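Local coordinates for protein lysyl oxidase (PDB 1W7C) that is a copper- and topaquinone-dependent amine oxidase that probably oxidises primary amines, among them lysine side chains, to aldehydes, at residues E31-L36 and L56-L61; Y40-V45 and T85-G90; T46-D49 and N53-L56. One frame throughout, in Å; residues are numbered along the deposited sequence.

How the interactions relate
All three contacts belong to the small N2-type domain near the start of the chain, where helix 26-39 packs on an antiparallel sheet that includes neighbouring strands 53-61 and 82-89. Interactions 1 and 3 both use strand 53-61 and share Leu56; interaction 2 reaches strand 82-89 beside it. Along the chain come the helix, the connecting segments 40-45 and 46-49, strand 53-61 and then strand 82-89. Centres of interactions 2 and 3 are about 6 Å apart, those of 1 and 2 about 11 Å, and those of 1 and 3 about 14 Å. Interaction 1 joins the helix to the sheet, and 2 and 3 join the connection that follows it to the same sheet, away from the copper and calcium sites.

Interaction 1 of 3, residues E31-L36 and L56-L61; sequences EVLDLL and LWIETL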
loop_
_atom_site.group_PDB
_atom_site.type_symbol
_atom_site.label_atom_id
_atom_site.label_comp_id
_atom_site.label_asym_id
_atom_site.label_seq_id
_atom_site.Cartn_x
_atom_site.Cartn_y
_atom_site.Cartn_z
ATOM N N GLU A 31 -36.364 -4.819 -27.935
ATOM C CA GLU A 31 -36.923 -6.080 -28.440
ATOM C C GLU A 31 -37.372 -6.981 -27.286
ATOM O O GLU A 31 -38.443 -7.615 -27.342
ATOM C CB GLU A 31 -35.882 -6.823 -29.289
ATOM C CG GLU A 31 -35.736 -6.294 -30.695
ATOM C CD GLU A 31 -35.169 -7.332 -31.649
ATOM O OE1 GLU A 31 -34.241 -8.067 -31.259
ATOM O OE2 GLU A 31 -35.670 -7.424 -32.780
ATOM N N VAL A 32 -36.560 -7.049 -26.238
ATOM C CA VAL A 32 -36.893 -7.897 -25.106
ATOM C C VAL A 32 -38.111 -7.335 -24.363
ATOM O O VAL A 32 -39.033 -8.070 -24.003
ATOM C CB VAL A 32 -35.683 -8.074 -24.157
ATOM C CG1 VAL A 32 -36.076 -8.792 -22.890
ATOM C CG2 VAL A 32 -34.568 -8.817 -24.857
ATOM N N LEU A 33 -38.117 -6.030 -24.126
ATOM C CA LEU A 33 -39.226 -5.419 -23.392
ATOM C C LEU A 33 -40.526 -5.606 -24.177
ATOM O O LEU A 33 -41.581 -5.903 -23.616
ATOM C CB LEU A 33 -38.919 -3.933 -23.146
ATOM C CG LEU A 33 -39.854 -3.129 -22.248
ATOM C CD1 LEU A 33 -39.925 -3.674 -20.869
ATOM C CD2 LEU A 33 -39.386 -1.699 -22.203
ATOM N N ASP A 34 -40.438 -5.455 -25.493
ATOM C CA ASP A 34 -41.598 -5.622 -26.377
ATOM C C ASP A 34 -42.139 -7.052 -26.269
ATOM O O ASP A 34 -43.357 -7.271 -26.207
ATOM C CB ASP A 34 -41.240 -5.305 -27.837
ATOM C CG ASP A 34 -41.056 -3.812 -28.118
ATOM O OD1 ASP A 34 -41.389 -2.928 -27.280
ATOM O OD2 ASP A 34 -40.578 -3.431 -29.205
ATOM N N LEU A 35 -41.235 -8.029 -26.236
ATOM C CA LEU A 35 -41.645 -9.440 -26.168
ATOM C C LEU A 35 -42.259 -9.763 -24.817
ATOM O O LEU A 35 -43.238 -10.505 -24.742
ATOM C CB LEU A 35 -40.472 -10.368 -26.468
ATOM C CG LEU A 35 -40.787 -11.865 -26.558
ATOM C CD1 LEU A 35 -41.849 -12.144 -27.603
ATOM C CD2 LEU A 35 -39.511 -12.654 -26.841
ATOM N N LEU A 36 -41.718 -9.181 -23.757
ATOM C CA LEU A 36 -42.293 -9.357 -22.435
ATOM C C LEU A 36 -43.714 -8.776 -22.421
ATOM O O LEU A 36 -44.625 -9.411 -21.884
ATOM C CB LEU A 36 -41.410 -8.720 -21.354
ATOM C CG LEU A 36 -40.094 -9.434 -21.092
ATOM C CD1 LEU A 36 -39.259 -8.599 -20.175
ATOM C CD2 LEU A 36 -40.298 -10.807 -20.462
ATOM N N LEU A 56 -38.413 -5.232 -14.017
ATOM C CA LEU A 56 -37.353 -4.494 -13.316
ATOM C C LEU A 56 -36.107 -4.284 -14.165
ATOM O O LEU A 56 -35.679 -3.154 -14.369
ATOM C CB LEU A 56 -36.935 -5.187 -12.005
ATOM C CG LEU A 56 -37.838 -5.091 -10.807
ATOM C CD1 LEU A 56 -38.957 -6.101 -10.931
ATOM C CD2 LEU A 56 -37.011 -5.330 -9.533
ATOM N N TRP A 57 -35.531 -5.407 -14.605
ATOM C CA TRP A 57 -34.193 -5.438 -15.191
ATOM C C TRP A 57 -34.167 -6.251 -16.481
ATOM O O TRP A 57 -34.906 -7.236 -16.619
ATOM C CB TRP A 57 -33.206 -6.043 -14.192
ATOM C CG TRP A 57 -33.023 -5.204 -12.980
ATOM C CD1 TRP A 57 -32.974 -3.833 -12.919
ATOM C CD2 TRP A 57 -32.921 -5.668 -11.635
ATOM N NE1 TRP A 57 -32.822 -3.429 -11.616
ATOM C CE2 TRP A 57 -32.774 -4.535 -10.811
ATOM C CE3 TRP A 57 -32.917 -6.942 -11.036
ATOM C CZ2 TRP A 57 -32.660 -4.626 -9.418
ATOM C CZ3 TRP A 57 -32.799 -7.033 -9.649
ATOM C CH2 TRP A 57 -32.668 -5.881 -8.858
ATOM N N ILE A 58 -33.351 -5.791 -17.425
ATOM C CA ILE A 58 -33.071 -6.473 -18.680
ATOM C C ILE A 58 -31.602 -6.237 -19.011
ATOM O O ILE A 58 -31.207 -5.096 -19.227
ATOM C CB ILE A 58 -33.921 -5.929 -19.854
ATOM C CG1 ILE A 58 -35.415 -6.063 -19.574
ATOM C CG2 ILE A 58 -33.530 -6.669 -21.124
ATOM C CD1 ILE A 58 -36.308 -5.395 -20.617
ATOM N N GLU A 59 -30.812 -7.309 -18.974
ATOM C CA GLU A 59 -29.377 -7.186 -19.190
ATOM C C GLU A 59 -28.792 -8.396 -19.903
ATOM O O GLU A 59 -29.439 -9.427 -20.045
ATOM C CB GLU A 59 -28.636 -6.957 -17.874
ATOM C CG GLU A 59 -28.654 -8.160 -16.960
ATOM C CD GLU A 59 -27.618 -8.115 -15.846
ATOM O OE1 GLU A 59 -26.801 -7.171 -15.791
ATOM O OE2 GLU A 59 -27.640 -9.074 -15.044
ATOM N N THR A 60 -27.534 -8.262 -20.333
ATOM C CA THR A 60 -26.844 -9.383 -20.957
ATOM C C THR A 60 -26.680 -10.548 -19.997
ATOM O O THR A 60 -26.218 -10.357 -18.874
ATOM C CB THR A 60 -25.488 -8.935 -21.427
ATOM O OG1 THR A 60 -25.667 -7.914 -22.418
ATOM C CG2 THR A 60 -24.718 -10.080 -22.090
ATOM N N LEU A 61 -27.069 -11.744 -20.438
ATOM C CA LEU A 61 -26.696 -12.976 -19.766
ATOM C C LEU A 61 -25.393 -13.416 -20.420
ATOM O O LEU A 61 -25.398 -13.855 -21.579
ATOM C CB LEU A 61 -27.790 -14.033 -19.934
ATOM C CG LEU A 61 -27.499 -15.368 -19.278
ATOM C CD1 LEU A 61 -27.410 -15.252 -17.768
ATOM C CD2 LEU A 61 -28.592 -16.363 -19.664
#
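Helix 26-39 lies on one face of the antiparallel sheet of the N2-type domain, and here Val32, Leu33 and Leu36 of the helix meet a single side chain, Ile58, of strand 53-61. The axes of segments 31-36 and 56-61 approach to 9.8 Å, with their N-to-C directions 131° apart. Both branches of Ile58 are used. Its CG2 methyl faces Val32, touching CG1 of that residue at 3.8 Å as the two side chains slide past each other in opposite directions. The longer branch is stretched out (chi2 173°) and serves mainly Leu33 and Leu36, carrying Ile58 CD1 forward to Leu33 CB at 3.9 Å; Leu33 crosses it at about a right angle and also brings its CD1 to 4.0 Å from Ile58 CD1. One turn along from Val32, Leu36 CD1 touches the same Ile58 methyl more loosely, at 4.4 Å.

Phe387 of strand 380-388 touches both Leu33 and Ile58, while Val32 also rests on Ala83 and Thr85 of strand 82-89. Just before Ile58 the strand carries a classic beta bulge, with Leu56 and Trp57 both opposite Val86; the indole of Trp57 leaves on the side away from the helix, where its NE1 is hydrogen-bonded to Glu388.

Every group that meets across this contact is aliphatic and all four residues are buried, so the helix is held here by shape and by exclusion of water, with a beta-branched side chain projecting among three helix side chains.

Interaction 2 of 3, residues Y40-V45 and T85-G90; sequences YNITEV and TVVYFG. With NAG (2-acetamido-2-deoxy-beta-D-glucopyranose), chain Q.
Tyr40, the first residue beyond helix 26-39 to leave helical geometry, makes a T-shaped contact with Phe89 on strand 82-89. The ring centroids are 5.1 Å apart and the planes stand at 76°. Phe89 presents its edge: its CZ sits over the centre of the tyrosine ring, 3.9 Å above the plane, while its CE2 comes to 3.8 Å from Tyr40 CD2. Both side chains start with CG anti to their own carbonyl carbon (chi1 -51° in Tyr40 and -69° in Phe89), and from there they cross at about a right angle. Leu100 of strand 96-103 also packs on Tyr40.

Asn41 comes next and carries a sugar, its ND2 joined covalently to NAG C1 at 1.4 Å; this residue is modelled in two conformers. The backbone O of Asn41 is hydrogen-bonded to ND2 of Asn53. Then follows Ile42, whose first bond does not aim at the strand but whose end swings nearer, placing Ile42 CD1 4.2 Å from Val87 CG1. That same valine methyl lies 3.5 Å above one face of the Phe89 ring, offset toward the rim, so Val87 links the two contacts. Thr43 completes the Asn-Ile-Thr glycosylation sequon and pairs through its backbone with Asn53. Further on, Glu44 forms a salt bridge with Lys47, and Val45 N is hydrogen-bonded to Asp390.

Val87 and Phe89 rise from the sheet on the side that holds helix 26-39. The arrangement is that of a helix packed on an antiparallel sheet, as in the N2-type domain of copper amine oxidases, with an aromatic pair at the end of the helix, next to the glycosylated Asn41.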
loop_
_atom_site.group_PDB
_atom_site.type_symbol
_atom_site.label_atom_id
_atom_site.label_comp_id
_atom_site.label_asym_id
_atom_site.label_seq_id
_atom_site.Cartn_x
_atom_site.Cartn_y
_atom_site.Cartn_z
ATOM N N TYR A 40 -46.858 -11.358 -21.480
ATOM C CA TYR A 40 -47.473 -11.199 -20.165
ATOM C C TYR A 40 -48.235 -9.878 -20.131
ATOM O O TYR A 40 -48.015 -9.004 -20.972
ATOM C CB TYR A 40 -46.390 -11.186 -19.072
ATOM C CG TYR A 40 -45.418 -12.342 -19.131
ATOM C CD1 TYR A 40 -44.094 -12.150 -19.491
ATOM C CD2 TYR A 40 -45.810 -13.608 -18.822
ATOM C CE1 TYR A 40 -43.204 -13.207 -19.547
ATOM C CE2 TYR A 40 -44.929 -14.676 -18.890
ATOM C CZ TYR A 40 -43.626 -14.460 -19.234
ATOM O OH TYR A 40 -42.747 -15.508 -19.284
ATOM N N ASN A 41 -49.136 -9.742 -19.159
ATOM C CA ASN A 41 -49.766 -8.447 -18.884
ATOM C C ASN A 41 -48.825 -7.634 -18.025
ATOM O O ASN A 41 -48.746 -7.841 -16.806
ATOM C CB ASN A 41 -51.090 -8.723 -18.149
ATOM C CG ASN A 41 -51.963 -7.491 -17.976
ATOM O OD1 ASN A 41 -51.511 -6.347 -18.115
ATOM N ND2 ASN A 41 -53.240 -7.738 -17.659
ATOM N N ILE A 42 -48.096 -6.729 -18.669
ATOM C CA ILE A 42 -47.102 -5.899 -18.000
ATOM C C ILE A 42 -47.679 -4.504 -17.790
ATOM O O ILE A 42 -48.168 -3.863 -18.737
ATOM C CB ILE A 42 -45.799 -5.825 -18.858
ATOM C CG1 ILE A 42 -45.176 -7.210 -19.073
ATOM C CG2 ILE A 42 -44.805 -4.836 -18.262
ATOM C CD1 ILE A 42 -44.802 -7.949 -17.805
ATOM N N THR A 43 -47.597 -4.046 -16.540
ATOM C CA THR A 43 -47.987 -2.703 -16.142
ATOM C C THR A 43 -46.737 -1.818 -16.078
ATOM O O THR A 43 -45.667 -2.275 -15.631
ATOM C CB THR A 43 -48.663 -2.786 -14.764
ATOM O OG1 THR A 43 -49.839 -3.604 -14.862
ATOM C CG2 THR A 43 -49.140 -1.411 -14.279
ATOM N N GLU A 44 -46.859 -0.570 -16.520
ATOM C CA GLU A 44 -45.777 0.415 -16.344
ATOM C C GLU A 44 -45.508 0.593 -14.864
ATOM O O GLU A 44 -46.437 0.641 -14.063
ATOM C CB GLU A 44 -46.172 1.765 -16.948
ATOM C CG GLU A 44 -46.315 1.756 -18.457
ATOM C CD GLU A 44 -47.039 2.995 -18.969
ATOM O OE1 GLU A 44 -48.287 2.957 -19.088
ATOM O OE2 GLU A 44 -46.360 4.008 -19.232
ATOM N N VAL A 45 -44.234 0.725 -14.513
ATOM C CA VAL A 45 -43.817 0.797 -13.130
ATOM C C VAL A 45 -44.503 1.953 -12.408
ATOM O O VAL A 45 -44.857 1.834 -11.229
ATOM C CB VAL A 45 -42.290 0.905 -13.058
ATOM C CG1 VAL A 45 -41.843 1.187 -11.628
ATOM C CG2 VAL A 45 -41.631 -0.422 -13.611
ATOM N N THR A 85 -33.641 -11.262 -17.634
ATOM C CA THR A 85 -34.650 -10.280 -17.199
ATOM C C THR A 85 -35.171 -10.670 -15.840
ATOM O O THR A 85 -35.158 -11.829 -15.451
ATOM C CB THR A 85 -35.800 -10.214 -18.233
ATOM O OG1 THR A 85 -36.565 -11.438 -18.205
ATOM C CG2 THR A 85 -35.247 -10.108 -19.681
ATOM N N VAL A 86 -35.552 -9.677 -15.068
ATOM C CA VAL A 86 -36.190 -9.911 -13.786
ATOM C C VAL A 86 -37.521 -9.158 -13.857
ATOM O O VAL A 86 -37.552 -7.937 -14.117
ATOM C CB VAL A 86 -35.329 -9.438 -12.596
ATOM C CG1 VAL A 86 -36.016 -9.769 -11.285
ATOM C CG2 VAL A 86 -33.902 -10.045 -12.681
ATOM N N VAL A 87 -38.605 -9.905 -13.588
ATOM C CA VAL A 87 -39.967 -9.424 -13.722
ATOM C C VAL A 87 -40.663 -9.733 -12.395
ATOM O O VAL A 87 -40.579 -10.849 -11.872
ATOM C CB VAL A 87 -40.692 -10.120 -14.890
ATOM C CG1 VAL A 87 -42.145 -9.651 -15.017
ATOM C CG2 VAL A 87 -39.920 -9.926 -16.201
ATOM N N TYR A 88 -41.367 -8.746 -11.857
ATOM C CA TYR A 88 -42.250 -9.004 -10.731
ATOM C C TYR A 88 -43.595 -9.477 -11.238
ATOM O O TYR A 88 -44.192 -8.840 -12.095
ATOM C CB TYR A 88 -42.433 -7.759 -9.871
ATOM C CG TYR A 88 -43.366 -8.036 -8.723
ATOM C CD1 TYR A 88 -42.945 -8.768 -7.615
ATOM C CD2 TYR A 88 -44.706 -7.651 -8.779
ATOM C CE1 TYR A 88 -43.810 -9.062 -6.584
ATOM C CE2 TYR A 88 -45.557 -7.937 -7.737
ATOM C CZ TYR A 88 -45.114 -8.654 -6.656
ATOM O OH TYR A 88 -45.954 -8.921 -5.603
ATOM N N PHE A 89 -44.028 -10.617 -10.722
ATOM C CA PHE A 89 -45.369 -11.135 -10.982
ATOM C C PHE A 89 -46.244 -11.085 -9.740
ATOM O O PHE A 89 -46.034 -11.865 -8.791
ATOM C CB PHE A 89 -45.308 -12.570 -11.487
ATOM C CG PHE A 89 -44.711 -12.698 -12.862
ATOM C CD1 PHE A 89 -43.382 -13.040 -13.016
ATOM C CD2 PHE A 89 -45.460 -12.429 -13.993
ATOM C CE1 PHE A 89 -42.818 -13.143 -14.260
ATOM C CE2 PHE A 89 -44.902 -12.550 -15.254
ATOM C CZ PHE A 89 -43.572 -12.917 -15.383
ATOM N N GLY A 90 -47.264 -10.216 -9.788
ATOM C CA GLY A 90 -48.221 -10.078 -8.716
ATOM C C GLY A 90 -49.612 -10.580 -9.056
ATOM O O GLY A 90 -50.459 -10.592 -8.193
HETATM C C1 NAG Q . -54.035 -6.594 -17.266
HETATM C C2 NAG Q . -55.431 -7.062 -17.689
HETATM C C3 NAG Q . -56.471 -6.034 -17.262
HETATM C C4 NAG Q . -56.314 -5.653 -15.795
HETATM C C5 NAG Q . -54.858 -5.351 -15.440
HETATM C C6 NAG Q . -54.708 -5.183 -13.937
HETATM C C7 NAG Q . -56.105 -8.219 -19.764
HETATM C C8 NAG Q . -56.053 -8.176 -21.264
HETATM N N2 NAG Q . -55.484 -7.214 -19.133
HETATM O O3 NAG Q . -57.771 -6.542 -17.470
HETATM O O4 NAG Q . -57.112 -4.517 -15.529
HETATM O O5 NAG Q . -54.024 -6.411 -15.863
HETATM O O6 NAG Q . -53.342 -5.050 -13.612
HETATM O O7 NAG Q . -56.698 -9.146 -19.199
#

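Interaction 3 of 3, residues T46-D49 and N53-L56; sequences TKAD and NYVL
Ala48 and Tyr54 supply the apolar part of this contact, between the end of the helix-to-strand connection and strand 53-61. The methyl of Ala48 points at the strand and meets the tyrosine ring obliquely, with Ala48 CB 3.5 Å from Tyr54 CD2 and 4.1 Å from Tyr54 CG. The ring is brought there by an uncommon first torsion: chi1 is 54°, leaving CG between the backbone N and the carbonyl carbon. Ile137 of helix 136-150 touches both Ala48 and Tyr54, and the ring of Tyr88 on the neighbouring strand meets that of Tyr54 with the planes at about 30°.

A second kind of approach is backbone to ring. The carbonyl oxygen of Asp49 lies near the plane of the Tyr54 ring, at its edge, 3.8 Å from Tyr54 CE2; at that separation it is a loose polar contact.

The hydrogen bonds of these residues go to other partners. Tyr54 OH is bonded to Asp135 OD1, which fixes the far end of the ring. Asp49 CB is directed away from the strand; its OD1 accepts from Phe51 N in an Asx turn, while Asp49 N is bonded to Ser52 OG. Asn53 accepts from Gly90 N through OD1 and reaches Glu91 through ND2.

Across the contact, then, there is only a small methyl and, at the ring's edge, a carbonyl oxygen against one aromatic ring. The short connection between the segments is held by the local bonds of Asp49 to Phe51 and Ser52, and the tyrosine, buried yet polar at its tip, has its hydroxyl satisfied by an aspartate.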
loop_
_atom_site.group_PDB
_atom_site.type_symbol
_atom_site.label_atom_id
_atom_site.label_comp_id
_atom_site.label_asym_id
_atom_site.label_seq_id
_atom_site.Cartn_x
_atom_site.Cartn_y
_atom_site.Cartn_z
ATOM N N THR A 46 -44.718 3.060 -13.116
ATOM C CA THR A 46 -45.385 4.229 -12.523
ATOM C C THR A 46 -46.870 3.998 -12.167
ATOM O O THR A 46 -47.455 4.794 -11.442
ATOM C CB THR A 46 -45.237 5.486 -13.426
ATOM O OG1 THR A 46 -45.578 5.182 -14.791
ATOM C CG2 THR A 46 -43.776 5.956 -13.477
ATOM N N LYS A 47 -47.457 2.907 -12.659
ATOM C CA LYS A 47 -48.847 2.562 -12.369
ATOM C C LYS A 47 -48.995 1.260 -11.575
ATOM O O LYS A 47 -50.099 0.813 -11.312
ATOM C CB LYS A 47 -49.619 2.448 -13.694
ATOM C CG LYS A 47 -49.625 3.747 -14.515
ATOM C CD LYS A 47 -50.284 3.564 -15.867
ATOM C CE LYS A 47 -50.268 4.854 -16.699
ATOM N NZ LYS A 47 -50.703 4.604 -18.102
ATOM N N ALA A 48 -47.865 0.686 -11.174
ATOM C CA ALA A 48 -47.801 -0.641 -10.614
ATOM C C ALA A 48 -47.950 -0.648 -9.092
ATOM O O ALA A 48 -47.622 0.322 -8.408
ATOM C CB ALA A 48 -46.477 -1.319 -11.021
ATOM N N ASP A 49 -48.452 -1.763 -8.580
ATOM C CA ASP A 49 -48.465 -2.043 -7.151
ATOM C C ASP A 49 -48.101 -3.518 -6.936
ATOM O O ASP A 49 -47.690 -4.191 -7.873
ATOM C CB ASP A 49 -49.815 -1.623 -6.513
ATOM C CG ASP A 49 -51.002 -2.419 -7.005
ATOM O OD1 ASP A 49 -50.866 -3.566 -7.473
ATOM O OD2 ASP A 49 -52.153 -1.965 -6.903
ATOM N N ASN A 53 -47.977 -6.966 -12.511
ATOM C CA ASN A 53 -46.710 -7.486 -13.031
ATOM C C ASN A 53 -45.964 -6.339 -13.648
ATOM O O ASN A 53 -46.568 -5.509 -14.324
ATOM C CB ASN A 53 -46.909 -8.539 -14.126
ATOM C CG ASN A 53 -47.941 -9.584 -13.774
ATOM O OD1 ASN A 53 -47.995 -10.076 -12.651
ATOM N ND2 ASN A 53 -48.752 -9.968 -14.770
ATOM N N TYR A 54 -44.655 -6.295 -13.453
ATOM C CA TYR A 54 -43.850 -5.249 -14.071
ATOM C C TYR A 54 -42.414 -5.687 -14.236
ATOM O O TYR A 54 -41.935 -6.552 -13.532
ATOM C CB TYR A 54 -43.908 -3.949 -13.285
ATOM C CG TYR A 54 -43.554 -4.056 -11.817
ATOM C CD1 TYR A 54 -42.259 -3.902 -11.379
ATOM C CD2 TYR A 54 -44.538 -4.284 -10.873
ATOM C CE1 TYR A 54 -41.940 -3.975 -10.027
ATOM C CE2 TYR A 54 -44.242 -4.386 -9.505
ATOM C CZ TYR A 54 -42.949 -4.216 -9.092
ATOM O OH TYR A 54 -42.686 -4.312 -7.743
ATOM N N VAL A 55 -41.730 -5.077 -15.193
ATOM C CA VAL A 55 -40.353 -5.446 -15.477
ATOM C C VAL A 55 -39.369 -4.582 -14.664
ATOM O O VAL A 55 -39.447 -3.341 -14.671
ATOM C CB VAL A 55 -40.060 -5.301 -17.001
ATOM C CG1 VAL A 55 -38.607 -5.663 -17.344
ATOM C CG2 VAL A 55 -41.007 -6.179 -17.802
ATOM N N LEU A 56 -38.413 -5.232 -14.017
ATOM C CA LEU A 56 -37.353 -4.494 -13.316
ATOM C C LEU A 56 -36.107 -4.284 -14.165
ATOM O O LEU A 56 -35.679 -3.154 -14.369
ATOM C CB LEU A 56 -36.935 -5.187 -12.005
ATOM C CG LEU A 56 -37.838 -5.091 -10.807
ATOM C CD1 LEU A 56 -38.957 -6.101 -10.931
ATOM C CD2 LEU A 56 -37.011 -5.330 -9.533
#